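Local coordinates for PA14 domain-containing protein (PDB 6QDI) that probably senses plant-biomass polysaccharides outside the cell through tandem calcium-binding PA14 domains, as the sugar-binding part of a membrane-bound RsgI-type anti-sigma factor, at residues A[73-77]-A[78-82]; A[226-230]-A[231-235]; A[285-289]-A[290-294]. All blocks are in the same frame, centred on the assembly; numbering follows the deposited sequence. Where two conformers were deposited one is given.

Contact 1: residues A[73-77]-A[78-82]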
loop_
_atom_site.group_PDB
_atom_site.type_symbol
_atom_site.label_atom_id
_atom_site.label_comp_id
_atom_site.label_asym_id
_atom_site.label_seq_id
_atom_site.Cartn_x
_atom_site.Cartn_y
_atom_site.Cartn_z
ATOM N N LEU A 73 -6.678 -11.466 11.186
ATOM C CA LEU A 73 -5.925 -11.725 12.418
ATOM C C LEU A 73 -5.490 -13.168 12.494
ATOM O O LEU A 73 -6.345 -14.042 12.451
ATOM C CB LEU A 73 -6.731 -11.403 13.650
ATOM C CG LEU A 73 -6.063 -11.719 15.015
ATOM C CD1 LEU A 73 -4.879 -10.828 15.280
ATOM C CD2 LEU A 73 -7.073 -11.593 16.138
ATOM N N TRP A 74 -4.184 -13.370 12.613
ATOM C CA TRP A 74 -3.601 -14.685 12.849
ATOM C C TRP A 74 -3.016 -14.696 14.254
ATOM O O TRP A 74 -2.231 -13.816 14.623
ATOM C CB TRP A 74 -2.459 -15.023 11.865
ATOM C CG TRP A 74 -2.735 -15.179 10.415
ATOM C CD1 TRP A 74 -2.787 -16.355 9.726
ATOM C CD2 TRP A 74 -2.908 -14.156 9.429
ATOM N NE1 TRP A 74 -2.975 -16.133 8.405
ATOM C CE2 TRP A 74 -3.092 -14.800 8.187
ATOM C CE3 TRP A 74 -2.961 -12.757 9.476
ATOM C CZ2 TRP A 74 -3.249 -14.094 7.001
ATOM C CZ3 TRP A 74 -3.140 -12.049 8.284
ATOM C CH2 TRP A 74 -3.263 -12.723 7.069
ATOM N N ILE A 75 -3.353 -15.740 15.025
ATOM C CA ILE A 75 -2.739 -15.993 16.329
ATOM C C ILE A 75 -2.169 -17.403 16.235
ATOM O O ILE A 75 -2.863 -18.302 15.800
ATOM C CB ILE A 75 -3.760 -15.920 17.495
ATOM C CG1 ILE A 75 -4.434 -14.541 17.598
ATOM C CG2 ILE A 75 -3.075 -16.319 18.801
ATOM C CD1 ILE A 75 -3.514 -13.435 18.037
ATOM N N ASP A 76 -0.915 -17.584 16.617
ATOM C CA ASP A 76 -0.258 -18.884 16.528
ATOM C C ASP A 76 -0.320 -19.437 15.110
ATOM O O ASP A 76 -0.488 -20.648 14.883
ATOM C CB ASP A 76 -0.879 -19.885 17.509
ATOM C CG ASP A 76 -0.061 -21.172 17.649
ATOM O OD1 ASP A 76 1.180 -21.099 17.568
ATOM O OD2 ASP A 76 -0.667 -22.222 17.847
ATOM N N ASN A 77 -0.231 -18.545 14.135
ATOM C CA ASN A 77 -0.279 -18.876 12.723
ATOM C C ASN A 77 -1.605 -19.467 12.263
ATOM O O ASN A 77 -1.704 -19.999 11.138
ATOM C CB ASN A 77 0.938 -19.702 12.315
ATOM C CG ASN A 77 2.225 -18.993 12.702
ATOM O OD1 ASN A 77 2.546 -17.953 12.165
ATOM N ND2 ASN A 77 2.935 -19.530 13.714
ATOM N N LYS A 78 -2.673 -19.277 13.037
ATOM C CA LYS A 78 -3.987 -19.688 12.648
ATOM C C LYS A 78 -4.782 -18.413 12.344
ATOM O O LYS A 78 -4.854 -17.501 13.200
ATOM C CB LYS A 78 -4.669 -20.486 13.738
ATOM C CG LYS A 78 -6.052 -20.963 13.328
ATOM C CD LYS A 78 -6.722 -21.907 14.338
ATOM C CE LYS A 78 -6.254 -23.345 14.242
ATOM N NZ LYS A 78 -6.566 -24.048 12.950
ATOM N N LEU A 79 -5.415 -18.340 11.166
ATOM C CA LEU A 79 -6.251 -17.192 10.803
ATOM C C LEU A 79 -7.579 -17.341 11.520
ATOM O O LEU A 79 -8.414 -18.144 11.133
ATOM C CB LEU A 79 -6.419 -17.178 9.286
ATOM C CG LEU A 79 -7.241 -16.062 8.672
ATOM C CD1 LEU A 79 -6.735 -14.673 9.068
ATOM C CD2 LEU A 79 -7.266 -16.205 7.151
ATOM N N ILE A 80 -7.799 -16.539 12.556
ATOM C CA ILE A 80 -8.993 -16.680 13.394
ATOM C C ILE A 80 -10.035 -15.605 13.132
ATOM O O ILE A 80 -11.164 -15.795 13.507
ATOM C CB ILE A 80 -8.661 -16.753 14.894
ATOM C CG1 ILE A 80 -8.006 -15.481 15.427
ATOM C CG2 ILE A 80 -7.844 -17.998 15.187
ATOM C CD1 ILE A 80 -7.962 -15.416 16.939
ATOM N N ILE A 81 -9.666 -14.480 12.503
ATOM C CA ILE A 81 -10.623 -13.496 12.036
ATOM C C ILE A 81 -10.245 -13.162 10.592
ATOM O O ILE A 81 -9.159 -12.643 10.353
ATOM C CB ILE A 81 -10.663 -12.209 12.906
ATOM C CG1 ILE A 81 -11.092 -12.536 14.331
ATOM C CG2 ILE A 81 -11.607 -11.189 12.286
ATOM C CD1 ILE A 81 -11.014 -11.377 15.308
ATOM N N ASP A 82 -11.123 -13.511 9.672
ATOM C CA ASP A 82 -10.855 -13.322 8.235
ATOM C C ASP A 82 -11.945 -12.432 7.671
ATOM O O ASP A 82 -12.997 -12.910 7.238
ATOM C CB ASP A 82 -10.828 -14.678 7.534
ATOM C CG ASP A 82 -10.427 -14.584 6.069
ATOM O OD1 ASP A 82 -10.116 -13.453 5.601
ATOM O OD2 ASP A 82 -10.409 -15.626 5.379
#
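L73 and I81 form an antiparallel hydrogen-bonded pair at the open end of a tight hairpin, with L73 N to I81 O at 2.9 Å. The other end is closed by I75 and K78, whose backbones bond in both directions. A type I' turn runs from I75 to K78, and D76 and N77 take its two corner positions with positive phi. The short strand segments run at 136° to each other, well short of straight antiparallel. Between the two ends the register slips by one residue. L73 O accepts I80 N at 2.9 Å and, weakly, I81 N.

W74 and L79 face each other as a non-hydrogen-bonded pair. L79 lies over one face of the indole. Its CD1 sits 3.9 Å from the centroid of the W74 five-membered ring, a CH-pi contact 16° off the ring normal. L79 CB reaches the same ring near W74 NE1 and CD1. The indole also makes a cation-pi contact with K107 of strand 104-113.

L73, I75 and I81 point to the other side of the sheet. I80 joins them by its tip. Its CG1 stands between the backbone N and the carbonyl carbon (chi1 63°), which brings I80 CD1 to 3.7 Å from I75 CG1. The same methyl lies 4.0 Å from L73 CD2, and I81 CD1 touches that L73 methyl too. F63 and I65 of strand 59-68 pack against this apolar group. I80 and I81 both opposite L73 make a classic beta bulge, here in a type I' beta hairpin at the edge of the first PA14 beta-sandwich.

Contact 2: residues A[226-230]-A[231-235]; sequences LWIDR and QLLID
W227 packs its indole against L232, its non-hydrogen-bonded partner on the next strand. From W227 CB, which lies 4.0 Å from Q231 O, the side chain leaves with CG beside the backbone N (chi1 -65°). The second torsion, 79°, turns the six-membered ring toward the turn. On that side W227 CE3 comes to 3.6 Å from L232 N. Further round, CZ3 and CH2 lie under L232 CB. This CB stands 3.7 Å from the centroid of the six-membered ring and only 4° off its normal, a CH-pi contact. At the pyrrole end W227 NE1 meets L232 CD1 at 3.6 Å, so the leucine spans both rings over one face.

On the other side of the sheet, L233 CD1 reaches I228 CB at 3.6 Å, the two side chains crossing at about a right angle. L226 meets I234 through both the CB atoms and the tips, CD2 against CD1. T247 of strand 242-252 and V218 of strand 212-220 border this apolar side. At the turn, R230 pairs with E259 in a salt bridge, and D229 OD1 accepts the backbone N-H of E259.

L226 O receives L233 N at 2.9 Å and, weakly, I234 N. L233 and I234 facing L226 form a classic beta bulge in a type I' hairpin of the second PA14 domain.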
loop_
_atom_site.group_PDB
_atom_site.type_symbol
_atom_site.label_atom_id
_atom_site.label_comp_id
_atom_site.label_asym_id
_atom_site.label_seq_id
_atom_site.Cartn_x
_atom_site.Cartn_y
_atom_site.Cartn_z
ATOM N N LEU A 226 1.267 4.795 -22.087
ATOM C CA LEU A 226 2.669 5.018 -21.794
ATOM C C LEU A 226 3.434 5.466 -23.024
ATOM O O LEU A 226 3.482 4.754 -24.044
ATOM C CB LEU A 226 3.343 3.739 -21.283
ATOM C CG LEU A 226 4.809 3.880 -20.899
ATOM C CD1 LEU A 226 4.988 4.714 -19.631
ATOM C CD2 LEU A 226 5.429 2.508 -20.678
ATOM N N TRP A 227 4.056 6.635 -22.898
ATOM C CA TRP A 227 4.949 7.219 -23.908
ATOM C C TRP A 227 6.382 7.094 -23.402
ATOM O O TRP A 227 6.698 7.499 -22.281
ATOM C CB TRP A 227 4.633 8.702 -24.098
ATOM C CG TRP A 227 3.290 8.972 -24.648
ATOM C CD1 TRP A 227 2.086 8.973 -23.997
ATOM C CD2 TRP A 227 2.979 9.274 -26.031
ATOM N NE1 TRP A 227 1.072 9.298 -24.869
ATOM C CE2 TRP A 227 1.584 9.490 -26.118
ATOM C CE3 TRP A 227 3.749 9.429 -27.185
ATOM C CZ2 TRP A 227 0.947 9.806 -27.324
ATOM C CZ3 TRP A 227 3.127 9.764 -28.376
ATOM C CH2 TRP A 227 1.735 9.955 -28.432
ATOM N N ILE A 228 7.249 6.536 -24.236
ATOM C CA ILE A 228 8.669 6.341 -23.942
ATOM C C ILE A 228 9.410 7.003 -25.101
ATOM O O ILE A 228 9.239 6.600 -26.271
ATOM C CB ILE A 228 8.991 4.812 -23.869
ATOM C CG1 ILE A 228 8.353 4.176 -22.644
ATOM C CG2 ILE A 228 10.453 4.563 -23.975
ATOM C CD1 ILE A 228 8.861 4.636 -21.313
ATOM N N ASP A 229 10.200 8.024 -24.788
ATOM C CA ASP A 229 10.895 8.784 -25.830
ATOM C C ASP A 229 9.960 9.226 -26.937
ATOM O O ASP A 229 10.264 9.186 -28.128
ATOM C CB ASP A 229 12.128 8.053 -26.337
ATOM C CG ASP A 229 13.240 8.000 -25.312
ATOM O OD1 ASP A 229 13.331 8.924 -24.464
ATOM O OD2 ASP A 229 14.059 7.041 -25.371
ATOM N N ARG A 230 8.771 9.699 -26.536
ATOM C CA ARG A 230 7.750 10.273 -27.430
ATOM C C ARG A 230 7.208 9.276 -28.444
ATOM O O ARG A 230 6.653 9.683 -29.459
ATOM C CB ARG A 230 8.224 11.568 -28.074
ATOM C CG ARG A 230 8.668 12.539 -27.026
ATOM C CD ARG A 230 8.957 13.904 -27.611
ATOM N NE ARG A 230 9.541 14.738 -26.596
ATOM C CZ ARG A 230 10.150 15.881 -26.879
ATOM N NH1 ARG A 230 10.070 16.445 -28.099
ATOM N NH2 ARG A 230 10.814 16.482 -25.923
ATOM N N GLN A 231 7.276 7.991 -28.097
ATOM C CA GLN A 231 6.594 6.922 -28.842
ATOM C C GLN A 231 5.545 6.312 -27.940
ATOM O O GLN A 231 5.822 6.021 -26.752
ATOM C CB GLN A 231 7.603 5.846 -29.234
ATOM C CG GLN A 231 8.701 6.340 -30.159
ATOM C CD GLN A 231 8.193 6.736 -31.529
ATOM O OE1 GLN A 231 7.242 6.161 -32.062
ATOM N NE2 GLN A 231 8.832 7.737 -32.110
ATOM N N LEU A 232 4.333 6.145 -28.465
ATOM C CA LEU A 232 3.245 5.604 -27.675
ATOM C C LEU A 232 3.353 4.079 -27.702
ATOM O O LEU A 232 3.035 3.420 -28.692
ATOM C CB LEU A 232 1.934 6.076 -28.247
ATOM C CG LEU A 232 0.668 5.550 -27.569
ATOM C CD1 LEU A 232 0.597 5.940 -26.109
ATOM C CD2 LEU A 232 -0.515 6.103 -28.343
ATOM N N LEU A 233 3.895 3.510 -26.633
ATOM C CA LEU A 233 4.197 2.092 -26.590
ATOM C C LEU A 233 3.086 1.258 -25.993
ATOM O O LEU A 233 3.001 0.076 -26.288
ATOM C CB LEU A 233 5.508 1.774 -25.886
ATOM C CG LEU A 233 6.736 2.426 -26.494
ATOM C CD1 LEU A 233 7.980 1.898 -25.780
ATOM C CD2 LEU A 233 6.842 2.232 -28.023
ATOM N N ILE A 234 2.258 1.858 -25.146
ATOM C CA ILE A 234 1.084 1.205 -24.563
ATOM C C ILE A 234 -0.056 2.169 -24.708
ATOM O O ILE A 234 0.009 3.281 -24.180
ATOM C CB ILE A 234 1.292 0.833 -23.070
ATOM C CG1 ILE A 234 2.415 -0.173 -22.892
ATOM C CG2 ILE A 234 -0.041 0.345 -22.492
ATOM C CD1 ILE A 234 2.826 -0.468 -21.475
ATOM N N ASP A 235 -1.065 1.771 -25.496
ATOM C CA ASP A 235 -2.223 2.617 -25.797
ATOM C C ASP A 235 -3.468 1.952 -25.272
ATOM O O ASP A 235 -4.132 1.215 -26.015
ATOM C CB ASP A 235 -2.296 2.870 -27.315
ATOM C CG ASP A 235 -3.410 3.842 -27.727
ATOM O OD1 ASP A 235 -4.060 4.420 -26.865
ATOM O OD2 ASP A 235 -3.636 4.026 -28.949
#

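Contact 3: residues A[285-289]-A[290-294]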
loop_
_atom_site.group_PDB
_atom_site.type_symbol
_atom_site.label_atom_id
_atom_site.label_comp_id
_atom_site.label_asym_id
_atom_site.label_seq_id
_atom_site.Cartn_x
_atom_site.Cartn_y
_atom_site.Cartn_z
ATOM N N SER A 285 9.571 -5.556 -11.164
ATOM C CA SER A 285 9.501 -4.803 -9.914
ATOM C C SER A 285 9.201 -3.349 -10.220
ATOM O O SER A 285 9.431 -2.884 -11.328
ATOM C CB SER A 285 10.832 -4.914 -9.139
ATOM O OG SER A 285 11.940 -4.569 -9.951
ATOM N N VAL A 286 8.671 -2.634 -9.232
ATOM C CA VAL A 286 8.322 -1.224 -9.389
ATOM C C VAL A 286 9.575 -0.465 -9.761
ATOM O O VAL A 286 10.645 -0.626 -9.132
ATOM C CB VAL A 286 7.722 -0.745 -8.044
ATOM C CG1 VAL A 286 7.614 0.758 -7.970
ATOM C CG2 VAL A 286 6.374 -1.412 -7.785
ATOM N N VAL A 287 9.451 0.394 -10.766
ATOM C CA VAL A 287 10.589 1.235 -11.128
ATOM C C VAL A 287 10.899 2.149 -9.941
ATOM O O VAL A 287 10.012 2.843 -9.456
ATOM C CB VAL A 287 10.296 2.066 -12.395
ATOM C CG1 VAL A 287 11.519 2.908 -12.766
ATOM C CG2 VAL A 287 9.935 1.172 -13.556
ATOM N N PRO A 288 12.128 2.156 -9.428
ATOM C CA PRO A 288 12.362 2.790 -8.143
ATOM C C PRO A 288 12.604 4.295 -8.242
ATOM O O PRO A 288 13.044 4.803 -9.284
ATOM C CB PRO A 288 13.637 2.091 -7.644
ATOM C CG PRO A 288 14.391 1.843 -8.939
ATOM C CD PRO A 288 13.320 1.448 -9.937
ATOM N N GLN A 289 12.377 4.961 -7.127
ATOM C CA GLN A 289 12.617 6.385 -7.011
ATOM C C GLN A 289 14.019 6.765 -7.486
ATOM O O GLN A 289 14.202 7.806 -8.109
ATOM C CB GLN A 289 12.398 6.797 -5.560
ATOM C CG GLN A 289 12.580 8.285 -5.293
ATOM C CD GLN A 289 12.295 8.623 -3.860
ATOM O OE1 GLN A 289 12.640 7.850 -2.974
ATOM N NE2 GLN A 289 11.704 9.772 -3.607
ATOM N N SER A 290 15.005 5.928 -7.160
ATOM C CA SER A 290 16.374 6.230 -7.498
ATOM C C SER A 290 16.616 6.426 -8.977
ATOM O O SER A 290 17.626 7.035 -9.341
ATOM C CB SER A 290 17.267 5.088 -6.987
ATOM O OG SER A 290 16.903 3.891 -7.636
ATOM N N CYS A 291 15.734 5.892 -9.829
ATOM C CA CYS A 291 15.859 6.038 -11.269
ATOM C C CYS A 291 14.844 6.964 -11.919
ATOM O O CYS A 291 14.825 7.074 -13.146
ATOM C CB CYS A 291 15.804 4.659 -11.910
ATOM S SG CYS A 291 17.214 3.601 -11.476
ATOM N N LEU A 292 14.020 7.672 -11.113
ATOM C CA LEU A 292 12.978 8.534 -11.618
ATOM C C LEU A 292 13.334 9.989 -11.330
ATOM O O LEU A 292 13.697 10.342 -10.200
ATOM C CB LEU A 292 11.655 8.205 -10.933
ATOM C CG LEU A 292 11.107 6.798 -11.229
ATOM C CD1 LEU A 292 9.881 6.524 -10.358
ATOM C CD2 LEU A 292 10.828 6.589 -12.699
ATOM N N TYR A 293 13.194 10.840 -12.369
ATOM C CA TYR A 293 13.448 12.259 -12.223
ATOM C C TYR A 293 12.323 13.057 -12.820
ATOM O O TYR A 293 11.750 12.676 -13.853
ATOM C CB TYR A 293 14.749 12.644 -12.952
ATOM C CG TYR A 293 15.986 12.009 -12.407
ATOM C CD1 TYR A 293 16.305 10.678 -12.706
ATOM C CD2 TYR A 293 16.854 12.695 -11.589
ATOM C CE1 TYR A 293 17.456 10.085 -12.213
ATOM C CE2 TYR A 293 18.007 12.105 -11.117
ATOM C CZ TYR A 293 18.327 10.817 -11.445
ATOM O OH TYR A 293 19.497 10.264 -10.985
ATOM N N PRO A 294 12.008 14.225 -12.232
ATOM C CA PRO A 294 10.906 15.024 -12.759
ATOM C C PRO A 294 11.284 15.858 -13.974
ATOM O O PRO A 294 10.408 16.336 -14.669
ATOM C CB PRO A 294 10.498 15.910 -11.580
ATOM C CG PRO A 294 11.701 15.973 -10.752
ATOM C CD PRO A 294 12.421 14.671 -10.889
#
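P288 O accepts C291 N at 3.0 Å. The bond is fairly straight, 156° at the hydrogen, but the donor sits well above the carbonyl plane, a mark of the tight turn. One residue on, Q289 O accepts L292 N at the same length. These two successive bonds from residue i+3 to residue i wind the chain into one short 3-10 turn.

L292 folds back over the start of this turn. Its CG lies beside the backbone N (chi1 -65°) and comes to 3.4 Å from P288 O, so the accepting oxygen has an apolar branch against it. L292 CD2 goes on to meet V287 CG1 at 3.7 Å. The two side chains cross at about a right angle. L157 and I206 also touch L292.

The 3-10 turn joins two short strands near the C-terminal end of the second PA14 domain. Strand 285-286 pairs with 271-279 in one sheet, and strand 292-293 pairs with 198-207 in the other. The chain thus crosses from one sheet of the beta-sandwich to the other.

P288 packs on the other residues of the turn. Its CG lies 3.5 Å from S290 OG and 4.2 Å from C291 SG, both van der Waals contacts. The S290 hydroxyl bonds to I150 O. W277 of strand 271-279 packs on V287, P288 and C291. Q289 CB leads away from the rest of the turn. In one conformer of this side chain, NE2 bonds to I155 O.

Overall arrangement
Contacts 1 and 2 are equivalent hairpins in the two PA14 domains. They lie on opposite sides of the chain's centre, with their own centres about 45 Å apart. Each joins a buried aliphatic side to a more open side with a tryptophan. They differ in how the indole is turned and in the first bulge residue, I80 in one and L233 in the other. Contact 3 is more buried, and its two segments do not pair with each other as strands. A 3-10 turn, a proline and bonds to the linking segment hold it. Contacts 2 and 3 reach the same sheet, their nearest atoms about 9 Å apart.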